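Local coordinates for cytolethal distending toxin protein B (Haemophilus ducreyi, PDB 1SR4), which probably acts as the DNase I-like, DNA-damaging subunit of a bacterial genotoxin that disturbs the host cell cycle, at residues 3-8 / 130-135; 117-122 / 143-148. All coordinates share one frame; numbering follows the deposited sequence.

Interaction 1 of 2, residues 3-8 / 130-135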
loop_
_atom_site.group_PDB
_atom_site.type_symbol
_atom_site.label_atom_id
_atom_site.label_comp_id
_atom_site.label_asym_id
_atom_site.label_seq_id
_atom_site.Cartn_x
_atom_site.Cartn_y
_atom_site.Cartn_z
ATOM N N SER B 3 16.980 -8.257 11.223
ATOM C CA SER B 3 17.256 -6.993 10.550
ATOM C C SER B 3 17.676 -7.136 9.086
ATOM O O SER B 3 17.726 -6.141 8.364
ATOM C CB SER B 3 18.308 -6.180 11.327
ATOM O OG SER B 3 19.602 -6.755 11.230
ATOM N N ASP B 4 17.969 -8.357 8.638
ATOM C CA ASP B 4 18.338 -8.564 7.238
ATOM C C ASP B 4 17.088 -8.453 6.369
ATOM O O ASP B 4 17.184 -8.235 5.167
ATOM C CB ASP B 4 18.920 -9.954 6.979
ATOM C CG ASP B 4 20.189 -10.236 7.774
ATOM O OD1 ASP B 4 20.907 -9.282 8.128
ATOM O OD2 ASP B 4 20.467 -11.435 8.022
ATOM N N PHE B 5 15.920 -8.620 6.983
ATOM C CA PHE B 5 14.648 -8.598 6.254
ATOM C C PHE B 5 13.876 -7.290 6.295
ATOM O O PHE B 5 13.938 -6.549 7.274
ATOM C CB PHE B 5 13.684 -9.661 6.808
ATOM C CG PHE B 5 14.140 -11.071 6.639
ATOM C CD1 PHE B 5 13.596 -11.875 5.640
ATOM C CD2 PHE B 5 15.077 -11.624 7.504
ATOM C CE1 PHE B 5 13.979 -13.216 5.512
ATOM C CE2 PHE B 5 15.461 -12.961 7.379
ATOM C CZ PHE B 5 14.915 -13.752 6.389
ATOM N N LYS B 6 13.130 -7.033 5.220
ATOM C CA LYS B 6 12.229 -5.896 5.156
ATOM C C LYS B 6 10.899 -6.578 5.453
ATOM O O LYS B 6 10.399 -7.383 4.659
ATOM C CB LYS B 6 12.206 -5.276 3.754
ATOM C CG LYS B 6 13.478 -4.512 3.394
ATOM C CD LYS B 6 13.294 -3.727 2.097
ATOM C CE LYS B 6 14.379 -2.674 1.924
ATOM N NZ LYS B 6 15.739 -3.290 1.855
ATOM N N VAL B 7 10.344 -6.277 6.617
ATOM C CA VAL B 7 9.093 -6.881 7.056
ATOM C C VAL B 7 8.014 -5.811 7.060
ATOM O O VAL B 7 8.306 -4.661 7.350
ATOM C CB VAL B 7 9.243 -7.451 8.482
ATOM C CG1 VAL B 7 7.899 -8.069 8.960
ATOM C CG2 VAL B 7 10.369 -8.502 8.501
ATOM N N ALA B 8 6.784 -6.181 6.706
ATOM C CA ALA B 8 5.683 -5.215 6.696
ATOM C C ALA B 8 4.405 -5.899 7.117
ATOM O O ALA B 8 4.316 -7.128 7.156
ATOM C CB ALA B 8 5.495 -4.594 5.288
ATOM N N GLY B 130 15.128 -20.280 8.096
ATOM C CA GLY B 130 16.405 -20.435 8.771
ATOM C C GLY B 130 16.226 -20.270 10.273
ATOM O O GLY B 130 15.429 -20.976 10.888
ATOM N N THR B 131 16.959 -19.338 10.871
ATOM C CA THR B 131 16.865 -19.111 12.309
ATOM C C THR B 131 15.974 -17.928 12.723
ATOM O O THR B 131 16.047 -17.462 13.863
ATOM C CB THR B 131 18.257 -18.894 12.906
ATOM O OG1 THR B 131 18.886 -17.791 12.238
ATOM C CG2 THR B 131 19.113 -20.150 12.732
ATOM N N ASP B 132 15.140 -17.444 11.804
ATOM C CA ASP B 132 14.243 -16.323 12.106
ATOM C C ASP B 132 12.789 -16.757 11.882
ATOM O O ASP B 132 12.458 -17.379 10.861
ATOM C CB ASP B 132 14.572 -15.127 11.213
ATOM C CG ASP B 132 16.021 -14.707 11.318
ATOM O OD1 ASP B 132 16.441 -14.252 12.406
ATOM O OD2 ASP B 132 16.738 -14.844 10.305
ATOM N N VAL B 133 11.926 -16.422 12.834
ATOM C CA VAL B 133 10.522 -16.803 12.759
ATOM C C VAL B 133 9.667 -15.548 12.727
ATOM O O VAL B 133 9.867 -14.635 13.530
ATOM C CB VAL B 133 10.135 -17.672 13.971
ATOM C CG1 VAL B 133 8.755 -18.307 13.748
ATOM C CG2 VAL B 133 11.197 -18.758 14.175
ATOM N N PHE B 134 8.711 -15.520 11.798
ATOM C CA PHE B 134 7.844 -14.362 11.599
ATOM C C PHE B 134 6.367 -14.694 11.756
ATOM O O PHE B 134 5.846 -15.544 11.052
ATOM C CB PHE B 134 8.098 -13.811 10.192
ATOM C CG PHE B 134 9.545 -13.478 9.916
ATOM C CD1 PHE B 134 10.056 -12.213 10.223
ATOM C CD2 PHE B 134 10.389 -14.419 9.332
ATOM C CE1 PHE B 134 11.390 -11.889 9.948
ATOM C CE2 PHE B 134 11.726 -14.115 9.045
ATOM C CZ PHE B 134 12.231 -12.846 9.352
ATOM N N PHE B 135 5.686 -14.005 12.668
ATOM C CA PHE B 135 4.258 -14.236 12.906
ATOM C C PHE B 135 3.368 -13.056 12.500
ATOM O O PHE B 135 3.775 -11.897 12.575
ATOM C CB PHE B 135 3.993 -14.475 14.403
ATOM C CG PHE B 135 4.568 -15.752 14.948
ATOM C CD1 PHE B 135 3.793 -16.909 14.997
ATOM C CD2 PHE B 135 5.870 -15.789 15.444
ATOM C CE1 PHE B 135 4.306 -18.088 15.536
ATOM C CE2 PHE B 135 6.401 -16.953 15.988
ATOM C CZ PHE B 135 5.621 -18.110 16.037
#
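F5 and F134 form a T-shaped (edge-to-face) pair between the two beta sheets of the DNase I-like sandwich. The edge of F134 drives into the face of F5: its CZ stands 3.6 Å above the F5 plane, over the ring centre. The planes are inclined at 63°, with ring centroids 4.8 Å apart. In both phenylalanines CG lies anti to the carbonyl carbon (chi1 -55° in F134), which sends each ring off its backbone into the gap between 3-8 and 130-135, where the nearest CA atoms are still 8.8 Å apart, V7 to F134. V7 approaches the F134 ring obliquely with one branch, CG2 lying 3.8 Å from F134 CE1, while its side chain also packs on M41, M173 and V175. Elsewhere on F5, the carboxylate of D132 meets the ring's rim near its plane, D132 OD2 lying 3.7 Å from F5 CE2, with carboxylate and ring planes 75° apart. I39 on strand 39-43 touches both phenylalanines, and L2 touches F134 and D132. The segments thus meet through side chains alone, V7 from the start of strand 7-11 and F134 from strand 132-138. The chemistry is consistent with dispersion helped by ring electrostatics: the partly positive C-H rim of F5 faces a carboxylate oxygen, and its electron-rich face receives the edge of F134.

Interaction 2 of 2, residues 117-122 / 143-148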
loop_
_atom_site.group_PDB
_atom_site.type_symbol
_atom_site.label_atom_id
_atom_site.label_comp_id
_atom_site.label_asym_id
_atom_site.label_seq_id
_atom_site.Cartn_x
_atom_site.Cartn_y
_atom_site.Cartn_z
ATOM N N SER B 117 -10.128 -19.166 26.442
ATOM C CA SER B 117 -11.113 -18.194 26.907
ATOM C C SER B 117 -12.381 -18.392 26.102
ATOM O O SER B 117 -12.344 -19.022 25.047
ATOM C CB SER B 117 -10.587 -16.765 26.710
ATOM O OG SER B 117 -10.768 -16.337 25.369
ATOM N N VAL B 118 -13.499 -17.847 26.581
ATOM C CA VAL B 118 -14.761 -18.003 25.867
ATOM C C VAL B 118 -14.861 -17.041 24.687
ATOM O O VAL B 118 -15.848 -17.052 23.954
ATOM C CB VAL B 118 -15.964 -17.778 26.809
ATOM C CG1 VAL B 118 -15.915 -18.803 27.964
ATOM C CG2 VAL B 118 -15.943 -16.350 27.345
ATOM N N LEU B 119 -13.835 -16.210 24.509
ATOM C CA LEU B 119 -13.800 -15.244 23.410
ATOM C C LEU B 119 -13.185 -15.896 22.184
ATOM O O LEU B 119 -12.258 -16.690 22.296
ATOM C CB LEU B 119 -12.972 -14.012 23.811
ATOM C CG LEU B 119 -13.500 -13.247 25.028
ATOM C CD1 LEU B 119 -12.647 -12.018 25.307
ATOM C CD2 LEU B 119 -14.947 -12.851 24.762
ATOM N N GLN B 120 -13.701 -15.568 21.011
ATOM C CA GLN B 120 -13.170 -16.151 19.790
ATOM C C GLN B 120 -11.907 -15.434 19.341
ATOM O O GLN B 120 -11.918 -14.664 18.387
ATOM C CB GLN B 120 -14.227 -16.118 18.686
ATOM C CG GLN B 120 -15.407 -17.052 18.947
ATOM C CD GLN B 120 -15.066 -18.519 18.730
ATOM O OE1 GLN B 120 -14.192 -19.090 19.401
ATOM N NE2 GLN B 120 -15.759 -19.141 17.784
ATOM N N SER B 121 -10.818 -15.678 20.051
ATOM C CA SER B 121 -9.564 -15.059 19.696
ATOM C C SER B 121 -8.925 -15.835 18.554
ATOM O O SER B 121 -9.258 -17.002 18.297
ATOM C CB SER B 121 -8.626 -15.008 20.905
ATOM O OG SER B 121 -8.280 -16.304 21.337
ATOM N N ARG B 122 -8.013 -15.170 17.858
ATOM C CA ARG B 122 -7.295 -15.749 16.720
ATOM C C ARG B 122 -5.848 -16.075 17.109
ATOM O O ARG B 122 -5.193 -15.306 17.836
ATOM C CB ARG B 122 -7.300 -14.755 15.557
ATOM C CG ARG B 122 -8.700 -14.421 15.021
ATOM C CD ARG B 122 -8.667 -13.144 14.179
ATOM N NE ARG B 122 -8.617 -11.928 14.992
ATOM C CZ ARG B 122 -9.668 -11.392 15.615
ATOM N NH1 ARG B 122 -10.861 -11.961 15.525
ATOM N NH2 ARG B 122 -9.531 -10.268 16.310
ATOM N N GLY B 143 -9.485 -3.858 23.033
ATOM C CA GLY B 143 -8.169 -3.732 23.636
ATOM C C GLY B 143 -7.142 -4.832 23.399
ATOM O O GLY B 143 -6.137 -4.878 24.101
ATOM N N GLY B 144 -7.361 -5.699 22.414
ATOM C CA GLY B 144 -6.411 -6.779 22.163
ATOM C C GLY B 144 -6.078 -7.495 23.463
ATOM O O GLY B 144 -4.917 -7.786 23.746
ATOM N N SER B 145 -7.113 -7.792 24.248
ATOM C CA SER B 145 -6.957 -8.427 25.561
ATOM C C SER B 145 -6.234 -9.766 25.558
ATOM O O SER B 145 -5.716 -10.195 26.591
ATOM C CB SER B 145 -8.332 -8.598 26.211
ATOM O OG SER B 145 -9.113 -9.534 25.484
ATOM N N ASP B 146 -6.203 -10.419 24.401
ATOM C CA ASP B 146 -5.547 -11.709 24.248
ATOM C C ASP B 146 -4.058 -11.581 23.943
ATOM O O ASP B 146 -3.333 -12.579 23.938
ATOM C CB ASP B 146 -6.227 -12.487 23.108
ATOM C CG ASP B 146 -6.241 -11.704 21.776
ATOM O OD1 ASP B 146 -6.418 -10.469 21.791
ATOM O OD2 ASP B 146 -6.098 -12.331 20.708
ATOM N N ALA B 147 -3.593 -10.358 23.711
ATOM C CA ALA B 147 -2.202 -10.129 23.320
ATOM C C ALA B 147 -1.083 -10.558 24.270
ATOM O O ALA B 147 -0.066 -11.103 23.835
ATOM C CB ALA B 147 -2.025 -8.660 22.947
ATOM N N VAL B 148 -1.250 -10.314 25.561
ATOM C CA VAL B 148 -0.198 -10.686 26.495
ATOM C C VAL B 148 0.039 -12.193 26.566
ATOM O O VAL B 148 1.196 -12.634 26.507
ATOM C CB VAL B 148 -0.477 -10.118 27.912
ATOM C CG1 VAL B 148 0.449 -10.776 28.935
ATOM C CG2 VAL B 148 -0.251 -8.604 27.908
HETATM O O HOH W 1 -7.518 -12.463 18.535
HETATM O O HOH W 2 -5.111 -14.851 20.450
#
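The backbones of 117-122 and 143-148 come closest at S121 and D146, CA atoms 6.9 Å apart, where an irregular loop faces a type I turn (G144 to A147) leading into helix 147-159. The loop, which links strands 108-112 and 124-129 of the DNase I-like sandwich, opens with an ST turn, S117 OG accepting from L119 N, and follows it with an inverse gamma turn centred on Q120. D146 carries the contact. Its CG sits between the backbone N and the carbonyl carbon (chi1 56°), which turns the carboxylate toward 117-122, and the two oxygens divide the work: OD1 accepts from L140 N, whereas OD2 lies over S121 CB at 3.7 Å and is bridged to the backbone N and O of R122 by two waters. S121 turns its OG to S114, leaving the methylene to meet the carboxylate. Nearer solvent, L119 reaches S145 loosely, L119 CD1 4.3 Å from S145 OG. The R122 guanidinium stays apart from the aspartate, NH2 being 5.9 Å from D146 OD2; NE bonds to H138 O, and NH2 makes a salt bridge to D11 of the neighbouring cytolethal distending toxin protein C. The same arginine therefore ties this loop both to the end of strand 132-138 and to the next subunit of the toxin. Of the two bridging waters, one accepts from R122 N and donates to D146 OD2 at 2.6 Å, while the other donates both to R122 O and, at 2.7 Å, to that same OD2.

How the interactions relate
Interactions 1 and 2 lie on opposite sides of the chain's centre, their own centres 25 Å apart and their nearest atoms about 10 Å apart, without touching. Along the chain their segments alternate: 3-8, 117-122, 130-135, 143-148. Strand 132-138 connects them, starting in interaction 1 and running toward the loop from which helix 147-159 sets out in interaction 2. The first contact is buried between the two sheets, joining strand 7-11 of one to strand 132-138 of the other; the second, partly buried, joins the 117-122 loop to the turn that leads into helix 147-159. One therefore belongs to the sandwich interior, whereas the other borders the interface with cytolethal distending toxin protein C.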